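Local coordinates for protein phosphatase YwpJ (Bacillus subtilis, PDB 1NRW) that dephosphorylates phosphorylated five- and six-carbon sugars and nucleoside monophosphates in vitro, and FMN to a lesser extent, as a magnesium-dependent member of the HAD-like hydrolase superfamily, at residues T14-K19 and M52-P57; H20-E25 and L58-W63; D92-L97 and Y104-G109; E100-E105 and L185-K190. All coordinates share one frame; numbering follows the deposited sequence.

Interaction 1: residues T14-K19 and M52-P57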
loop_
_atom_site.group_PDB
_atom_site.type_symbol
_atom_site.label_atom_id
_atom_site.label_comp_id
_atom_site.label_asym_id
_atom_site.label_seq_id
_atom_site.Cartn_x
_atom_site.Cartn_y
_atom_site.Cartn_z
ATOM N N THR A 14 -3.890 2.182 8.883
ATOM C CA THR A 14 -4.830 1.141 9.279
ATOM C C THR A 14 -4.193 0.269 10.359
ATOM O O THR A 14 -4.457 0.476 11.549
ATOM C CB THR A 14 -5.233 0.325 8.023
ATOM O OG1 THR A 14 -5.901 1.204 7.106
ATOM C CG2 THR A 14 -6.171 -0.832 8.369
ATOM N N LEU A 15 -3.354 -0.689 9.967
ATOM C CA LEU A 15 -2.688 -1.529 10.962
ATOM C C LEU A 15 -1.695 -0.672 11.747
ATOM O O LEU A 15 -1.534 -0.832 12.961
ATOM C CB LEU A 15 -1.932 -2.685 10.296
ATOM C CG LEU A 15 -1.206 -3.632 11.262
ATOM C CD1 LEU A 15 -2.235 -4.367 12.124
ATOM C CD2 LEU A 15 -0.358 -4.630 10.475
ATOM N N LEU A 16 -1.022 0.236 11.049
ATOM C CA LEU A 16 -0.050 1.105 11.705
ATOM C C LEU A 16 -0.705 2.342 12.297
ATOM O O LEU A 16 -1.621 2.913 11.698
ATOM C CB LEU A 16 1.018 1.550 10.704
ATOM C CG LEU A 16 1.815 0.418 10.041
ATOM C CD1 LEU A 16 2.769 1.005 9.019
ATOM C CD2 LEU A 16 2.585 -0.374 11.091
ATOM N N ASN A 17 -0.244 2.756 13.475
ATOM C CA ASN A 17 -0.776 3.967 14.076
ATOM C C ASN A 17 -0.011 5.152 13.488
ATOM O O ASN A 17 0.793 4.978 12.563
ATOM C CB ASN A 17 -0.668 3.934 15.612
ATOM C CG ASN A 17 0.762 3.879 16.121
ATOM O OD1 ASN A 17 1.727 4.109 15.390
ATOM N ND2 ASN A 17 0.900 3.596 17.416
ATOM N N SER A 18 -0.248 6.348 14.019
ATOM C CA SER A 18 0.393 7.553 13.500
ATOM C C SER A 18 1.902 7.635 13.746
ATOM O O SER A 18 2.570 8.549 13.254
ATOM C CB SER A 18 -0.315 8.800 14.045
ATOM O OG SER A 18 -0.279 8.843 15.460
ATOM N N LYS A 19 2.435 6.686 14.506
ATOM C CA LYS A 19 3.872 6.631 14.765
ATOM C C LYS A 19 4.456 5.428 14.037
ATOM O O LYS A 19 5.605 5.037 14.261
ATOM C CB LYS A 19 4.141 6.541 16.269
ATOM C CG LYS A 19 3.918 7.870 16.971
ATOM C CD LYS A 19 4.325 7.837 18.438
ATOM C CE LYS A 19 3.327 7.080 19.289
ATOM N NZ LYS A 19 3.605 7.282 20.746
HETATM N N MSE A 52 8.263 -6.393 5.753
HETATM C CA MSE A 52 9.122 -7.279 6.537
HETATM C C MSE A 52 9.960 -6.518 7.560
HETATM O O MSE A 52 10.213 -7.018 8.657
HETATM C CB MSE A 52 10.042 -8.070 5.609
HETATM C CG MSE A 52 9.299 -8.940 4.620
HETATM SE SE MSE A 52 8.313 -10.336 5.512
HETATM C CE MSE A 52 6.650 -9.434 5.810
ATOM N N SER A 53 10.393 -5.312 7.205
ATOM C CA SER A 53 11.197 -4.511 8.122
ATOM C C SER A 53 10.408 -4.195 9.387
ATOM O O SER A 53 10.978 -4.067 10.472
ATOM C CB SER A 53 11.650 -3.216 7.448
ATOM O OG SER A 53 12.555 -3.496 6.393
ATOM N N ILE A 54 9.092 -4.076 9.247
ATOM C CA ILE A 54 8.232 -3.788 10.391
ATOM C C ILE A 54 7.827 -5.061 11.138
ATOM O O ILE A 54 7.816 -5.095 12.368
ATOM C CB ILE A 54 6.946 -3.048 9.942
ATOM C CG1 ILE A 54 7.318 -1.695 9.323
ATOM C CG2 ILE A 54 6.003 -2.867 11.132
ATOM C CD1 ILE A 54 6.155 -0.964 8.692
ATOM N N PHE A 55 7.513 -6.114 10.388
ATOM C CA PHE A 55 7.069 -7.376 10.974
ATOM C C PHE A 55 8.153 -8.275 11.558
ATOM O O PHE A 55 7.931 -8.939 12.572
ATOM C CB PHE A 55 6.277 -8.176 9.935
ATOM C CG PHE A 55 4.907 -7.619 9.646
ATOM C CD1 PHE A 55 4.484 -6.414 10.207
ATOM C CD2 PHE A 55 4.031 -8.314 8.817
ATOM C CE1 PHE A 55 3.206 -5.909 9.947
ATOM C CE2 PHE A 55 2.755 -7.818 8.553
ATOM C CZ PHE A 55 2.342 -6.615 9.119
ATOM N N GLU A 56 9.310 -8.308 10.913
ATOM C CA GLU A 56 10.416 -9.151 11.368
ATOM C C GLU A 56 10.749 -9.014 12.855
ATOM O O GLU A 56 10.784 -10.007 13.581
ATOM C CB GLU A 56 11.666 -8.868 10.533
ATOM C CG GLU A 56 12.179 -10.068 9.768
ATOM C CD GLU A 56 12.523 -11.227 10.680
ATOM O OE1 GLU A 56 13.380 -11.049 11.574
ATOM O OE2 GLU A 56 11.936 -12.317 10.503
ATOM N N PRO A 57 10.997 -7.782 13.329
ATOM C CA PRO A 57 11.328 -7.567 14.745
ATOM C C PRO A 57 10.216 -7.988 15.706
ATOM O O PRO A 57 10.469 -8.263 16.882
ATOM C CB PRO A 57 11.590 -6.063 14.816
ATOM C CG PRO A 57 12.015 -5.712 13.417
ATOM C CD PRO A 57 11.060 -6.515 12.582
#

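Interaction 2: residues H20-E25 and L58-W63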
loop_
_atom_site.group_PDB
_atom_site.type_symbol
_atom_site.label_atom_id
_atom_site.label_comp_id
_atom_site.label_asym_id
_atom_site.label_seq_id
_atom_site.Cartn_x
_atom_site.Cartn_y
_atom_site.Cartn_z
ATOM N N HIS A 20 3.638 4.860 13.153
ATOM C CA HIS A 20 3.976 3.683 12.361
ATOM C C HIS A 20 4.409 2.474 13.173
ATOM O O HIS A 20 5.312 1.726 12.791
ATOM C CB HIS A 20 5.021 4.013 11.289
ATOM C CG HIS A 20 4.424 4.542 10.022
ATOM N ND1 HIS A 20 5.123 4.602 8.836
ATOM C CD2 HIS A 20 3.190 5.035 9.757
ATOM C CE1 HIS A 20 4.346 5.107 7.894
ATOM N NE2 HIS A 20 3.168 5.380 8.427
ATOM N N GLN A 21 3.737 2.285 14.300
ATOM C CA GLN A 21 3.993 1.152 15.166
ATOM C C GLN A 21 2.795 0.227 15.016
ATOM O O GLN A 21 1.726 0.652 14.562
ATOM C CB GLN A 21 4.049 1.592 16.632
ATOM C CG GLN A 21 4.962 2.761 16.926
ATOM C CD GLN A 21 4.707 3.343 18.304
ATOM O OE1 GLN A 21 3.561 3.443 18.744
ATOM N NE2 GLN A 21 5.773 3.753 18.984
ATOM N N VAL A 22 2.984 -1.036 15.372
ATOM C CA VAL A 22 1.891 -1.987 15.401
ATOM C C VAL A 22 1.671 -2.054 16.912
ATOM O O VAL A 22 2.548 -2.510 17.651
ATOM C CB VAL A 22 2.291 -3.379 14.886
ATOM C CG1 VAL A 22 1.134 -4.348 15.103
ATOM C CG2 VAL A 22 2.657 -3.306 13.404
ATOM N N SER A 23 0.525 -1.569 17.376
ATOM C CA SER A 23 0.244 -1.553 18.809
ATOM C C SER A 23 0.166 -2.949 19.403
ATOM O O SER A 23 -0.036 -3.931 18.688
ATOM C CB SER A 23 -1.070 -0.823 19.085
ATOM O OG SER A 23 -2.176 -1.557 18.586
ATOM N N LEU A 24 0.329 -3.042 20.719
ATOM C CA LEU A 24 0.235 -4.338 21.368
ATOM C C LEU A 24 -1.152 -4.913 21.096
ATOM O O LEU A 24 -1.296 -6.109 20.840
ATOM C CB LEU A 24 0.456 -4.209 22.881
ATOM C CG LEU A 24 1.803 -3.672 23.372
ATOM C CD1 LEU A 24 1.866 -3.810 24.887
ATOM C CD2 LEU A 24 2.946 -4.445 22.733
ATOM N N GLU A 25 -2.168 -4.050 21.138
ATOM C CA GLU A 25 -3.543 -4.481 20.899
ATOM C C GLU A 25 -3.727 -5.060 19.502
ATOM O O GLU A 25 -4.370 -6.103 19.329
ATOM C CB GLU A 25 -4.525 -3.316 21.093
ATOM C CG GLU A 25 -4.750 -2.924 22.544
ATOM C CD GLU A 25 -3.751 -1.909 23.066
ATOM O OE1 GLU A 25 -2.683 -1.714 22.440
ATOM O OE2 GLU A 25 -4.036 -1.304 24.124
ATOM N N LEU A 58 8.985 -8.029 15.205
ATOM C CA LEU A 58 7.838 -8.399 16.029
ATOM C C LEU A 58 7.472 -9.869 15.917
ATOM O O LEU A 58 6.607 -10.358 16.651
ATOM C CB LEU A 58 6.622 -7.559 15.637
ATOM C CG LEU A 58 6.765 -6.051 15.818
ATOM C CD1 LEU A 58 5.520 -5.370 15.274
ATOM C CD2 LEU A 58 6.967 -5.725 17.294
ATOM N N GLY A 59 8.118 -10.572 14.995
ATOM C CA GLY A 59 7.817 -11.979 14.807
ATOM C C GLY A 59 6.463 -12.200 14.154
ATOM O O GLY A 59 5.897 -13.288 14.240
ATOM N N ILE A 60 5.935 -11.169 13.503
ATOM C CA ILE A 60 4.643 -11.272 12.838
ATOM C C ILE A 60 4.817 -11.853 11.440
ATOM O O ILE A 60 5.693 -11.432 10.685
ATOM C CB ILE A 60 3.947 -9.890 12.731
ATOM C CG1 ILE A 60 3.557 -9.395 14.129
ATOM C CG2 ILE A 60 2.711 -9.983 11.827
ATOM C CD1 ILE A 60 2.994 -7.987 14.151
ATOM N N LYS A 61 3.983 -12.832 11.110
ATOM C CA LYS A 61 4.022 -13.477 9.802
ATOM C C LYS A 61 2.613 -13.602 9.247
ATOM O O LYS A 61 1.784 -14.338 9.786
ATOM C CB LYS A 61 4.649 -14.867 9.901
ATOM C CG LYS A 61 6.132 -14.861 10.226
ATOM C CD LYS A 61 6.698 -16.271 10.191
ATOM C CE LYS A 61 8.207 -16.265 10.371
ATOM N NZ LYS A 61 8.773 -17.644 10.305
ATOM N N THR A 62 2.345 -12.885 8.164
ATOM C CA THR A 62 1.029 -12.919 7.533
ATOM C C THR A 62 1.225 -12.994 6.029
ATOM O O THR A 62 2.345 -12.868 5.536
ATOM C CB THR A 62 0.243 -11.612 7.786
ATOM O OG1 THR A 62 0.889 -10.534 7.086
ATOM C CG2 THR A 62 0.188 -11.279 9.272
ATOM N N TRP A 63 0.136 -13.207 5.299
ATOM C CA TRP A 63 0.230 -13.176 3.847
ATOM C C TRP A 63 0.479 -11.697 3.598
ATOM O O TRP A 63 0.040 -10.849 4.388
ATOM C CB TRP A 63 -1.093 -13.561 3.182
ATOM C CG TRP A 63 -1.438 -15.003 3.296
ATOM C CD1 TRP A 63 -2.041 -15.620 4.349
ATOM C CD2 TRP A 63 -1.173 -16.022 2.325
ATOM N NE1 TRP A 63 -2.170 -16.967 4.098
ATOM C CE2 TRP A 63 -1.645 -17.241 2.863
ATOM C CE3 TRP A 63 -0.581 -16.024 1.054
ATOM C CZ2 TRP A 63 -1.544 -18.456 2.173
ATOM C CZ3 TRP A 63 -0.479 -17.237 0.365
ATOM C CH2 TRP A 63 -0.961 -18.435 0.931
#

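Interaction 3: residues D92-L97 and Y104-G109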
loop_
_atom_site.group_PDB
_atom_site.type_symbol
_atom_site.label_atom_id
_atom_site.label_comp_id
_atom_site.label_asym_id
_atom_site.label_seq_id
_atom_site.Cartn_x
_atom_site.Cartn_y
_atom_site.Cartn_z
ATOM N N ASP A 92 7.377 4.645 -20.834
ATOM C CA ASP A 92 6.542 5.786 -21.169
ATOM C C ASP A 92 6.178 6.594 -19.924
ATOM O O ASP A 92 6.323 7.815 -19.896
ATOM C CB ASP A 92 5.267 5.288 -21.853
ATOM C CG ASP A 92 4.648 6.325 -22.759
ATOM O OD1 ASP A 92 4.312 7.426 -22.269
ATOM O OD2 ASP A 92 4.498 6.034 -23.967
ATOM N N ILE A 93 5.703 5.899 -18.897
ATOM C CA ILE A 93 5.308 6.541 -17.649
ATOM C C ILE A 93 6.466 7.248 -16.957
ATOM O O ILE A 93 6.349 8.409 -16.561
ATOM C CB ILE A 93 4.710 5.505 -16.667
ATOM C CG1 ILE A 93 3.438 4.905 -17.265
ATOM C CG2 ILE A 93 4.414 6.164 -15.327
ATOM C CD1 ILE A 93 2.886 3.726 -16.492
ATOM N N LEU A 94 7.583 6.549 -16.805
ATOM C CA LEU A 94 8.741 7.123 -16.135
ATOM C C LEU A 94 9.344 8.293 -16.899
ATOM O O LEU A 94 9.763 9.282 -16.295
ATOM C CB LEU A 94 9.789 6.036 -15.887
ATOM C CG LEU A 94 9.258 4.918 -14.977
ATOM C CD1 LEU A 94 10.270 3.792 -14.868
ATOM C CD2 LEU A 94 8.951 5.493 -13.597
ATOM N N SER A 95 9.383 8.193 -18.224
ATOM C CA SER A 95 9.932 9.281 -19.025
ATOM C C SER A 95 9.084 10.529 -18.803
ATOM O O SER A 95 9.614 11.632 -18.658
ATOM C CB SER A 95 9.934 8.910 -20.511
ATOM O OG SER A 95 8.618 8.699 -20.986
ATOM N N TRP A 96 7.766 10.351 -18.765
ATOM C CA TRP A 96 6.855 11.473 -18.555
ATOM C C TRP A 96 6.997 12.065 -17.150
ATOM O O TRP A 96 7.121 13.282 -16.992
ATOM C CB TRP A 96 5.402 11.035 -18.781
ATOM C CG TRP A 96 4.432 12.184 -18.716
ATOM C CD1 TRP A 96 4.236 13.146 -19.667
ATOM C CD2 TRP A 96 3.575 12.527 -17.617
ATOM N NE1 TRP A 96 3.313 14.068 -19.227
ATOM C CE2 TRP A 96 2.891 13.712 -17.973
ATOM C CE3 TRP A 96 3.318 11.948 -16.367
ATOM C CZ2 TRP A 96 1.970 14.332 -17.121
ATOM C CZ3 TRP A 96 2.398 12.567 -15.518
ATOM C CH2 TRP A 96 1.738 13.746 -15.903
ATOM N N LEU A 97 6.978 11.210 -16.128
ATOM C CA LEU A 97 7.102 11.685 -14.753
ATOM C C LEU A 97 8.395 12.460 -14.531
ATOM O O LEU A 97 8.398 13.516 -13.900
ATOM C CB LEU A 97 7.045 10.511 -13.768
ATOM C CG LEU A 97 5.694 9.803 -13.643
ATOM C CD1 LEU A 97 5.833 8.565 -12.763
ATOM C CD2 LEU A 97 4.672 10.768 -13.062
ATOM N N TYR A 104 9.339 10.559 -8.011
ATOM C CA TYR A 104 8.788 9.238 -8.273
ATOM C C TYR A 104 9.596 8.118 -7.643
ATOM O O TYR A 104 10.783 8.270 -7.353
ATOM C CB TYR A 104 8.615 9.019 -9.790
ATOM C CG TYR A 104 9.896 8.898 -10.588
ATOM C CD1 TYR A 104 10.561 7.673 -10.693
ATOM C CD2 TYR A 104 10.442 10.003 -11.240
ATOM C CE1 TYR A 104 11.735 7.552 -11.428
ATOM C CE2 TYR A 104 11.619 9.895 -11.979
ATOM C CZ TYR A 104 12.259 8.667 -12.067
ATOM O OH TYR A 104 13.423 8.549 -12.789
ATOM N N GLU A 105 8.926 6.997 -7.399
ATOM C CA GLU A 105 9.562 5.834 -6.802
ATOM C C GLU A 105 9.117 4.639 -7.630
ATOM O O GLU A 105 7.935 4.511 -7.952
ATOM C CB GLU A 105 9.116 5.669 -5.346
ATOM C CG GLU A 105 9.465 6.868 -4.465
ATOM C CD GLU A 105 9.033 6.686 -3.020
ATOM O OE1 GLU A 105 8.580 5.576 -2.660
ATOM O OE2 GLU A 105 9.152 7.656 -2.242
ATOM N N VAL A 106 10.066 3.778 -7.980
ATOM C CA VAL A 106 9.766 2.602 -8.792
ATOM C C VAL A 106 9.937 1.331 -7.970
ATOM O O VAL A 106 11.052 0.947 -7.610
ATOM C CB VAL A 106 10.689 2.534 -10.033
ATOM C CG1 VAL A 106 10.229 1.416 -10.967
ATOM C CG2 VAL A 106 10.676 3.876 -10.771
ATOM N N PHE A 107 8.820 0.683 -7.671
ATOM C CA PHE A 107 8.835 -0.546 -6.892
ATOM C C PHE A 107 9.117 -1.728 -7.808
ATOM O O PHE A 107 8.354 -2.000 -8.731
ATOM C CB PHE A 107 7.490 -0.721 -6.187
ATOM C CG PHE A 107 7.233 0.315 -5.123
ATOM C CD1 PHE A 107 7.552 0.055 -3.791
ATOM C CD2 PHE A 107 6.723 1.564 -5.461
ATOM C CE1 PHE A 107 7.370 1.033 -2.807
ATOM C CE2 PHE A 107 6.536 2.553 -4.481
ATOM C CZ PHE A 107 6.862 2.282 -3.156
ATOM N N THR A 108 10.227 -2.412 -7.549
ATOM C CA THR A 108 10.640 -3.568 -8.339
ATOM C C THR A 108 10.926 -4.721 -7.387
ATOM O O THR A 108 10.640 -4.636 -6.195
ATOM C CB THR A 108 11.928 -3.276 -9.129
ATOM O OG1 THR A 108 13.033 -3.187 -8.219
ATOM C CG2 THR A 108 11.800 -1.969 -9.889
ATOM N N GLY A 109 11.504 -5.795 -7.907
ATOM C CA GLY A 109 11.817 -6.920 -7.046
ATOM C C GLY A 109 12.976 -6.613 -6.110
ATOM O O GLY A 109 12.875 -6.782 -4.894
#

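Interaction 4: residues E100-E105 and L185-K190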
loop_
_atom_site.group_PDB
_atom_site.type_symbol
_atom_site.label_atom_id
_atom_site.label_comp_id
_atom_site.label_asym_id
_atom_site.label_seq_id
_atom_site.Cartn_x
_atom_site.Cartn_y
_atom_site.Cartn_z
ATOM N N GLU A 100 8.484 15.796 -16.490
ATOM C CA GLU A 100 7.532 16.758 -15.941
ATOM C C GLU A 100 7.807 17.164 -14.495
ATOM O O GLU A 100 6.968 17.785 -13.845
ATOM C CB GLU A 100 6.106 16.224 -16.066
ATOM C CG GLU A 100 5.528 16.331 -17.469
ATOM C CD GLU A 100 5.552 17.756 -17.994
ATOM O OE1 GLU A 100 5.173 18.677 -17.241
ATOM O OE2 GLU A 100 5.945 17.954 -19.163
ATOM N N ASN A 101 8.974 16.792 -13.990
ATOM C CA ASN A 101 9.383 17.162 -12.641
ATOM C C ASN A 101 8.571 16.604 -11.473
ATOM O O ASN A 101 8.387 17.276 -10.458
ATOM C CB ASN A 101 9.446 18.686 -12.545
ATOM C CG ASN A 101 10.278 19.293 -13.652
ATOM O OD1 ASN A 101 11.458 18.972 -13.795
ATOM N ND2 ASN A 101 9.668 20.164 -14.451
ATOM N N TYR A 102 8.073 15.383 -11.619
ATOM C CA TYR A 102 7.344 14.737 -10.534
ATOM C C TYR A 102 8.381 13.945 -9.754
ATOM O O TYR A 102 9.356 13.475 -10.341
ATOM C CB TYR A 102 6.327 13.732 -11.079
ATOM C CG TYR A 102 5.095 14.331 -11.702
ATOM C CD1 TYR A 102 3.949 14.573 -10.939
ATOM C CD2 TYR A 102 5.068 14.644 -13.059
ATOM C CE1 TYR A 102 2.802 15.114 -11.519
ATOM C CE2 TYR A 102 3.934 15.184 -13.647
ATOM C CZ TYR A 102 2.806 15.417 -12.875
ATOM O OH TYR A 102 1.692 15.955 -13.468
ATOM N N TYR A 103 8.201 13.814 -8.441
ATOM C CA TYR A 103 9.108 12.973 -7.669
ATOM C C TYR A 103 8.518 11.599 -7.976
ATOM O O TYR A 103 7.308 11.486 -8.185
ATOM C CB TYR A 103 8.976 13.192 -6.157
ATOM C CG TYR A 103 9.469 14.506 -5.605
ATOM C CD1 TYR A 103 10.174 15.410 -6.397
ATOM C CD2 TYR A 103 9.215 14.850 -4.275
ATOM C CE1 TYR A 103 10.608 16.631 -5.877
ATOM C CE2 TYR A 103 9.645 16.062 -3.747
ATOM C CZ TYR A 103 10.335 16.949 -4.554
ATOM O OH TYR A 103 10.728 18.165 -4.039
ATOM N N TYR A 104 9.339 10.559 -8.011
ATOM C CA TYR A 104 8.788 9.238 -8.273
ATOM C C TYR A 104 9.596 8.118 -7.643
ATOM O O TYR A 104 10.783 8.270 -7.353
ATOM C CB TYR A 104 8.615 9.019 -9.790
ATOM C CG TYR A 104 9.896 8.898 -10.588
ATOM C CD1 TYR A 104 10.561 7.673 -10.693
ATOM C CD2 TYR A 104 10.442 10.003 -11.240
ATOM C CE1 TYR A 104 11.735 7.552 -11.428
ATOM C CE2 TYR A 104 11.619 9.895 -11.979
ATOM C CZ TYR A 104 12.259 8.667 -12.067
ATOM O OH TYR A 104 13.423 8.549 -12.789
ATOM N N GLU A 105 8.926 6.997 -7.399
ATOM C CA GLU A 105 9.562 5.834 -6.802
ATOM C C GLU A 105 9.117 4.639 -7.630
ATOM O O GLU A 105 7.935 4.511 -7.952
ATOM C CB GLU A 105 9.116 5.669 -5.346
ATOM C CG GLU A 105 9.465 6.868 -4.465
ATOM C CD GLU A 105 9.033 6.686 -3.020
ATOM O OE1 GLU A 105 8.580 5.576 -2.660
ATOM O OE2 GLU A 105 9.152 7.656 -2.242
ATOM N N LEU A 185 -0.906 17.251 -9.907
ATOM C CA LEU A 185 -1.608 16.051 -9.479
ATOM C C LEU A 185 -2.813 15.792 -10.379
ATOM O O LEU A 185 -3.067 14.652 -10.783
ATOM C CB LEU A 185 -2.045 16.194 -8.015
ATOM C CG LEU A 185 -0.895 16.247 -7.000
ATOM C CD1 LEU A 185 -1.420 16.620 -5.622
ATOM C CD2 LEU A 185 -0.189 14.895 -6.960
ATOM N N GLU A 186 -3.555 16.845 -10.708
ATOM C CA GLU A 186 -4.719 16.683 -11.569
ATOM C C GLU A 186 -4.287 16.243 -12.967
ATOM O O GLU A 186 -4.933 15.396 -13.586
ATOM C CB GLU A 186 -5.524 17.988 -11.642
ATOM C CG GLU A 186 -5.883 18.558 -10.270
ATOM C CD GLU A 186 -7.058 19.524 -10.304
ATOM O OE1 GLU A 186 -7.085 20.417 -11.175
ATOM O OE2 GLU A 186 -7.953 19.394 -9.444
ATOM N N ALA A 187 -3.182 16.803 -13.453
ATOM C CA ALA A 187 -2.665 16.462 -14.775
ATOM C C ALA A 187 -2.272 14.987 -14.852
ATOM O O ALA A 187 -2.516 14.320 -15.859
ATOM C CB ALA A 187 -1.462 17.340 -15.112
ATOM N N GLY A 188 -1.652 14.487 -13.787
ATOM C CA GLY A 188 -1.253 13.093 -13.765
ATOM C C GLY A 188 -2.470 12.191 -13.777
ATOM O O GLY A 188 -2.506 11.186 -14.488
ATOM N N TRP A 189 -3.479 12.558 -12.996
ATOM C CA TRP A 189 -4.698 11.767 -12.910
ATOM C C TRP A 189 -5.422 11.728 -14.257
ATOM O O TRP A 189 -5.846 10.662 -14.712
ATOM C CB TRP A 189 -5.616 12.342 -11.824
ATOM C CG TRP A 189 -6.606 11.350 -11.300
ATOM C CD1 TRP A 189 -7.860 11.101 -11.785
ATOM C CD2 TRP A 189 -6.405 10.433 -10.219
ATOM N NE1 TRP A 189 -8.449 10.086 -11.072
ATOM C CE2 TRP A 189 -7.578 9.655 -10.106
ATOM C CE3 TRP A 189 -5.343 10.188 -9.336
ATOM C CZ2 TRP A 189 -7.723 8.651 -9.143
ATOM C CZ3 TRP A 189 -5.487 9.187 -8.380
ATOM C CH2 TRP A 189 -6.668 8.431 -8.293
ATOM N N LYS A 190 -5.553 12.887 -14.896
ATOM C CA LYS A 190 -6.227 12.975 -16.192
ATOM C C LYS A 190 -5.529 12.144 -17.263
ATOM O O LYS A 190 -6.174 11.555 -18.134
ATOM C CB LYS A 190 -6.286 14.427 -16.673
ATOM C CG LYS A 190 -7.128 15.357 -15.823
ATOM C CD LYS A 190 -7.105 16.768 -16.398
ATOM C CE LYS A 190 -7.864 17.747 -15.512
ATOM N NZ LYS A 190 -7.799 19.138 -16.043
#

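Interaction 1: residues T14-K19 and M52-P57
Ile54 and Phe55, toward the C-terminal end of helix 48-55, pack against Leu15 and Leu16 at the end of the short helix 11-15, which follows the strand ending in Asp10, the probable nucleophile of the HAD fold. Ile54 comes first. Its CG1 branch lies anti to the carbonyl carbon (chi1 -63°), and CD1 meets Leu16 CD1 tip to tip at 3.9 Å. Phe55 follows, and its ring receives Leu15 CD2 at the edge, near the ring plane. The leucine can reach it because its CG stands anti to the backbone N (chi1 -180°), which carries the isobutyl group out to meet the phenyl ring coming from the opposite direction. No hydrogen bond crosses. Just before Leu15, Thr14 OG1 hydrogen-bonds to the metal ligand Asp240, so the leucines follow directly on a residue of the active-site surroundings. The tightest touch is Leu15 CD2 against Phe55 CZ at 3.6 Å, with Phe55 CE1 3.8 Å from the same methyl.

Interaction 2: residues H20-E25 and L58-W63
Val22 meets segment 58-63, the link from helix 48-55 to strand 63-66, through both of its methyl branches, spreading them over Leu58 and Ile60. With chi1 at 174°, CG1 is anti to the backbone N and CG2 anti to the carbonyl carbon, and this turn of the side chain assigns one branch to each partner. CG2 and the branch point face Leu58: Val22 CB lies 3.8 Å from Leu58 CD1, and Val22 CG2 is 4.0 Å from that same methyl. CG1 serves the second partner, reaching Ile60 CD1 at a looser 4.2 Å. In both pairs the side chains slant across one another. Ser23, next in the chain, turns away from the link and takes the N-cap position of helix 24-35, its OG bonding to the backbone N of Asn26. Val22 therefore sits just ahead of a helix start, whereas its partners flank a helix end: Gly59, with positive phi (72°), is the C-prime residue of the Schellman motif that finishes helix 48-55, and Leu58 and Ile60 stand just before and just after it. Ile54 of that helix also touches Val22, and Ile60 packs on Glu27 and Arg31 of helix 24-35. Since only aliphatic carbons meet and no hydrogen bond crosses, the contact is held by shape and by exclusion of water, without directional bonds between the two segments.

Interaction 3: residues D92-L97 and Y104-G109
A helix-to-strand unit of the cap domain, in which helix 87-99 turns back over strand 103-108, is packed together by Leu94 and Leu97 against Tyr104 and Val106. The segments run nearly antiparallel, at 160°, with their axes 10.2 Å apart at closest approach, a spacing filled by these four buried side chains. Tyr104 and Val106, two residues apart on the strand, share its helix-facing side. Leu94 serves both. Its CD2 meets Val106 CG2 tip to tip at 3.7 Å, and the same methyl comes obliquely to the tyrosine ring, 4.0 Å from Tyr104 CD1, the two side chains crossing at about a right angle. Leu97, one helical turn on, covers the root of the aromatic side chain, with Leu97 CD1 4.1 Å from Tyr104 CB. The tyrosine CG lies between its own backbone N and carbonyl carbon (chi1 69°), a rotation that swings the ring along the helix beside Leu94. Its hydroxyl bonds to Glu98 OE1, so the polar end of this buried ring is satisfied by the same helix that packs on its carbons. Phe160 from a loop also touches Leu94 and Tyr104. Within the sheet, strand 103-108 runs between strands 112-114 and 172-178; Ile175 of the latter also touches both leucines, while Glu105 faces the other way, toward helix 118-132.

Interaction 4: residues E100-E105 and L185-K190
The flat ring of Tyr102 points its hydroxyl end at helix 182-192, where OH lies 3.8 Å from Ala187 CB and 3.7 Å from Gly188 N. One face of the ring, toward its CG, is covered by a methyl of Leu97, with Leu97 CD2 3.8 Å from Tyr102 CG. On that same side but farther out, near the hydroxyl end, Trp96 of helix 87-99 leans against the ring with the two planes at about 35°, neither stacked flat nor perpendicular. The CG of Tyr102 is anti to its carbonyl carbon (chi1 -74°), which sends the ring out from the chain and across to the helix. No hydrogen bond is made to either Ala187 or Gly188; the hydroxyl instead bonds to the carbonyl oxygen of Lys184, one turn earlier, and so stays satisfied while its flank rests on the alanine methyl and the glycine backbone. Tyr102 follows directly on Asn101, whose positive phi (65°) makes it the C-prime residue of the Schellman motif ending helix 87-99. Lys184 also bonds through NZ to Glu100 O, a second polar tie between this turn and helix 182-192. The contact thus joins the connection between helix 87-99 and strand 103-108 to helix 182-192, which follows strand 172-178, the immediate neighbour of strand 103-108 in the cap sheet.

How the interactions relate
The four contacts fall into two pairs on opposite sides of the chain's centre. Interactions 1 and 2, with centres 6 Å apart, lie in the core domain and touch through Leu16 CD2 and Val22 CG2 at 3.7 Å; the side chain of Leu16 is about 8 Å from the bound calcium, which Asp10, Asp12, Asp240 and Ser241 coordinate. Interactions 3 and 4, with centres 11 Å apart, belong to the cap, away from the annotated sites. They share Tyr104 and Glu105, and Trp96 CH2 of the first approaches Tyr102 OH of the second at 3.3 Å. Between the two pairs, centres are 25 to 33 Å apart and nothing touches.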